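Local atomic coordinates of SVP1-like protein 2 (Kluyveromyces lactis, PDB entry 4V16), a protein that belongs to the PROPPIN family of WD-repeat beta-propellers, which bind phosphoinositides at membranes, and is probably involved in mitochondrial or peroxisomal functions and amino acid signalling. Residues 229-234 and 283-288. Sequence-based numbering, arbitrary orientation.
Sequences DMRWSP and DCKIAW
Asp229 reaches across to the backbone of Ile286: Ile286 N donates to Asp229 OD2 at 2.8 Å in a nearly straight bond on the anti lone pair. The Asp229 CG stands anti to its own backbone N (chi1 -164°), which carries the carboxylate over to the other strand; OD1 is salt-bridged to Arg186. Arg231 returns the grip: bent at chi2 and chi3, it brings NE to Ile286 O (3.1 Å), the acceptor lying at the guanidinium edge, while NH2 sits 3.5 Å from Asp229 OD2, an attraction of charges alone. The carbonyl O of Arg231 receives Trp288 NE1 at 3.0 Å, from above the carbonyl plane. Next, Ser233 CA lies over the Trp288 indole face in a CH-pi contact, 3.5 Å from the centroid of its five-membered ring, and Pro234 CD packs on Trp288 CB (3.7 Å). An alanine in place of Trp288 would probably leave Arg231 O without this donor and open a gap against Ser233, where the indole face had been. These nearly parallel strands are the innermost of successive propeller blades, 227-232 and 285-288; the three bonds joining them all use side chains, so the blades are tied without merging into one backbone-bonded sheet.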
ATOM      1  N   ASP A 229      -1.644  -8.104  -3.173  1.00 28.19           N
ATOM      2  CA  ASP A 229      -1.967  -6.691  -3.008  1.00 32.01           C
ATOM      3  C   ASP A 229      -3.426  -6.365  -3.323  1.00 30.75           C
ATOM      4  O   ASP A 229      -4.080  -7.060  -4.103  1.00 28.19           O
ATOM      5  CB  ASP A 229      -1.055  -5.836  -3.894  1.00 34.60           C
ATOM      6  CG  ASP A 229      -1.060  -4.369  -3.495  1.00 30.61           C
ATOM      7  OD1 ASP A 229      -1.210  -4.077  -2.290  1.00 33.09           O
ATOM      8  OD2 ASP A 229      -0.909  -3.509  -4.387  1.00 29.30           O
ATOM      9  N   MET A 230      -3.916  -5.300  -2.692  1.00 32.89           N
ATOM     10  CA  MET A 230      -5.230  -4.731  -2.974  1.00 25.06           C
ATOM     11  C   MET A 230      -5.086  -3.242  -3.243  1.00 29.68           C
ATOM     12  O   MET A 230      -4.124  -2.615  -2.800  1.00 30.94           O
ATOM     13  CB  MET A 230      -6.188  -4.937  -1.803  1.00 31.55           C
ATOM     14  CG  MET A 230      -6.587  -6.369  -1.538  1.00 38.01           C
ATOM     15  SD  MET A 230      -7.576  -6.469  -0.036  1.00 50.61           S
ATOM     16  CE  MET A 230      -8.296  -8.093  -0.229  1.00 47.00           C
ATOM     17  N   ARG A 231      -6.047  -2.667  -3.957  1.00 36.21           N
ATOM     18  CA  ARG A 231      -6.044  -1.229  -4.184  1.00 29.10           C
ATOM     19  C   ARG A 231      -7.391  -0.732  -4.696  1.00 25.74           C
ATOM     20  O   ARG A 231      -7.936  -1.266  -5.663  1.00 25.99           O
ATOM     21  CB  ARG A 231      -4.940  -0.851  -5.172  1.00 27.29           C
ATOM     22  CG  ARG A 231      -4.391   0.543  -4.971  1.00 28.51           C
ATOM     23  CD  ARG A 231      -3.560   0.653  -3.691  1.00 35.75           C
ATOM     24  NE  ARG A 231      -2.187   0.188  -3.873  1.00 31.97           N
ATOM     25  CZ  ARG A 231      -1.275   0.146  -2.906  1.00 33.90           C
ATOM     26  NH1 ARG A 231      -1.583   0.535  -1.677  1.00 39.40           N
ATOM     27  NH2 ARG A 231      -0.051  -0.290  -3.167  1.00 40.06           N
ATOM     28  N   TRP A 232      -7.921   0.294  -4.036  1.00 26.73           N
ATOM     29  CA  TRP A 232      -9.180   0.911  -4.438  1.00 24.33           C
ATOM     30  C   TRP A 232      -8.995   1.811  -5.653  1.00 27.49           C
ATOM     31  O   TRP A 232      -7.956   2.455  -5.810  1.00 27.73           O
ATOM     32  CB  TRP A 232      -9.766   1.734  -3.290  1.00 26.23           C
ATOM     33  CG  TRP A 232     -10.203   0.929  -2.107  1.00 31.27           C
ATOM     34  CD1 TRP A 232      -9.420   0.478  -1.086  1.00 31.28           C
ATOM     35  CD2 TRP A 232     -11.535   0.494  -1.813  1.00 32.25           C
ATOM     36  NE1 TRP A 232     -10.180  -0.216  -0.176  1.00 31.68           N
ATOM     37  CE2 TRP A 232     -11.483  -0.221  -0.600  1.00 31.77           C
ATOM     38  CE3 TRP A 232     -12.767   0.635  -2.459  1.00 30.85           C
ATOM     39  CZ2 TRP A 232     -12.613  -0.792  -0.021  1.00 31.50           C
ATOM     40  CZ3 TRP A 232     -13.887   0.067  -1.884  1.00 34.93           C
ATOM     41  CH2 TRP A 232     -13.803  -0.638  -0.677  1.00 34.02           C
ATOM     42  N   SER A 233     -10.012   1.865  -6.505  1.00 27.86           N
ATOM     43  CA  SER A 233     -10.002   2.797  -7.624  1.00 29.66           C
ATOM     44  C   SER A 233     -10.097   4.217  -7.072  1.00 30.83           C
ATOM     45  O   SER A 233     -10.502   4.408  -5.924  1.00 32.89           O
ATOM     46  CB  SER A 233     -11.148   2.501  -8.593  1.00 31.53           C
ATOM     47  OG  SER A 233     -12.399   2.531  -7.928  1.00 36.23           O
ATOM     48  N   PRO A 234      -9.713   5.219  -7.878  1.00 35.48           N
ATOM     49  CA  PRO A 234      -9.702   6.609  -7.405  1.00 36.14           C
ATOM     50  C   PRO A 234     -11.050   7.083  -6.857  1.00 36.97           C
ATOM     51  O   PRO A 234     -11.073   7.867  -5.907  1.00 39.95           O
ATOM     52  CB  PRO A 234      -9.317   7.399  -8.659  1.00 36.88           C
ATOM     53  CG  PRO A 234      -8.548   6.430  -9.489  1.00 30.03           C
ATOM     54  CD  PRO A 234      -9.198   5.104  -9.254  1.00 32.37           C
ATOM     55  N   ASP A 283       6.104 -11.076  -5.876  1.00 36.28           N
ATOM     56  CA  ASP A 283       5.543  -9.882  -5.251  1.00 31.31           C
ATOM     57  C   ASP A 283       5.251  -8.828  -6.310  1.00 29.01           C
ATOM     58  O   ASP A 283       5.910  -8.784  -7.347  1.00 30.44           O
ATOM     59  CB  ASP A 283       6.507  -9.322  -4.196  1.00 30.49           C
ATOM     60  CG  ASP A 283       5.890  -8.209  -3.363  1.00 35.13           C
ATOM     61  OD1 ASP A 283       4.736  -8.367  -2.909  1.00 43.56           O
ATOM     62  OD2 ASP A 283       6.558  -7.173  -3.156  1.00 32.38           O
ATOM     63  N   CYS A 284       4.253  -7.991  -6.049  1.00 26.15           N
ATOM     64  CA  CYS A 284       3.948  -6.864  -6.922  1.00 25.95           C
ATOM     65  C   CYS A 284       3.101  -5.844  -6.172  1.00 30.47           C
ATOM     66  O   CYS A 284       2.722  -6.070  -5.021  1.00 32.72           O
ATOM     67  CB  CYS A 284       3.226  -7.334  -8.189  1.00 29.76           C
ATOM     68  SG  CYS A 284       1.522  -7.900  -7.937  1.00 33.21           S
ATOM     69  N   LYS A 285       2.819  -4.718  -6.818  1.00 26.64           N
ATOM     70  CA  LYS A 285       1.938  -3.710  -6.238  1.00 29.25           C
ATOM     71  C   LYS A 285       1.080  -3.054  -7.315  1.00 29.51           C
ATOM     72  O   LYS A 285       1.553  -2.755  -8.414  1.00 28.76           O
ATOM     73  CB  LYS A 285       2.749  -2.656  -5.480  1.00 28.24           C
ATOM     74  CG  LYS A 285       3.416  -3.209  -4.230  1.00 30.12           C
ATOM     75  CD  LYS A 285       4.050  -2.123  -3.380  1.00 25.87           C
ATOM     76  CE  LYS A 285       4.659  -2.712  -2.114  1.00 26.99           C
ATOM     77  NZ  LYS A 285       5.264  -1.681  -1.226  1.00 41.23           N
ATOM     78  N   ILE A 286      -0.189  -2.846  -6.980  1.00 24.49           N
ATOM     79  CA  ILE A 286      -1.169  -2.308  -7.911  1.00 24.77           C
ATOM     80  C   ILE A 286      -1.254  -0.789  -7.786  1.00 29.43           C
ATOM     81  O   ILE A 286      -1.086  -0.239  -6.697  1.00 27.00           O
ATOM     82  CB  ILE A 286      -2.573  -2.904  -7.665  1.00 25.43           C
ATOM     83  CG1 ILE A 286      -2.514  -4.429  -7.535  1.00 29.30           C
ATOM     84  CG2 ILE A 286      -3.519  -2.515  -8.791  1.00 25.18           C
ATOM     85  CD1 ILE A 286      -3.733  -5.017  -6.865  1.00 27.87           C
ATOM     86  N   ALA A 287      -1.520  -0.118  -8.902  1.00 31.00           N
ATOM     87  CA  ALA A 287      -1.747   1.322  -8.899  1.00 27.71           C
ATOM     88  C   ALA A 287      -2.766   1.709  -9.960  1.00 32.04           C
ATOM     89  O   ALA A 287      -2.598   1.398 -11.139  1.00 37.25           O
ATOM     90  CB  ALA A 287      -0.448   2.066  -9.128  1.00 28.49           C
ATOM     91  N   TRP A 288      -3.828   2.381  -9.531  1.00 31.86           N
ATOM     92  CA  TRP A 288      -4.804   2.940 -10.455  1.00 29.49           C
ATOM     93  C   TRP A 288      -4.299   4.261 -11.023  1.00 24.70           C
ATOM     94  O   TRP A 288      -4.005   5.192 -10.276  1.00 27.50           O
ATOM     95  CB  TRP A 288      -6.146   3.159  -9.762  1.00 28.77           C
ATOM     96  CG  TRP A 288      -6.863   1.901  -9.394  1.00 25.60           C
ATOM     97  CD1 TRP A 288      -6.658   1.132  -8.288  1.00 29.55           C
ATOM     98  CD2 TRP A 288      -7.918   1.272 -10.131  1.00 29.18           C
ATOM     99  NE1 TRP A 288      -7.517   0.059  -8.290  1.00 27.89           N
ATOM    100  CE2 TRP A 288      -8.301   0.122  -9.411  1.00 32.05           C
ATOM    101  CE3 TRP A 288      -8.575   1.570 -11.328  1.00 30.79           C
ATOM    102  CZ2 TRP A 288      -9.311  -0.732  -9.852  1.00 30.61           C
ATOM    103  CZ3 TRP A 288      -9.576   0.722 -11.764  1.00 29.51           C
ATOM    104  CH2 TRP A 288      -9.935  -0.415 -11.027  1.00 29.17           C
TER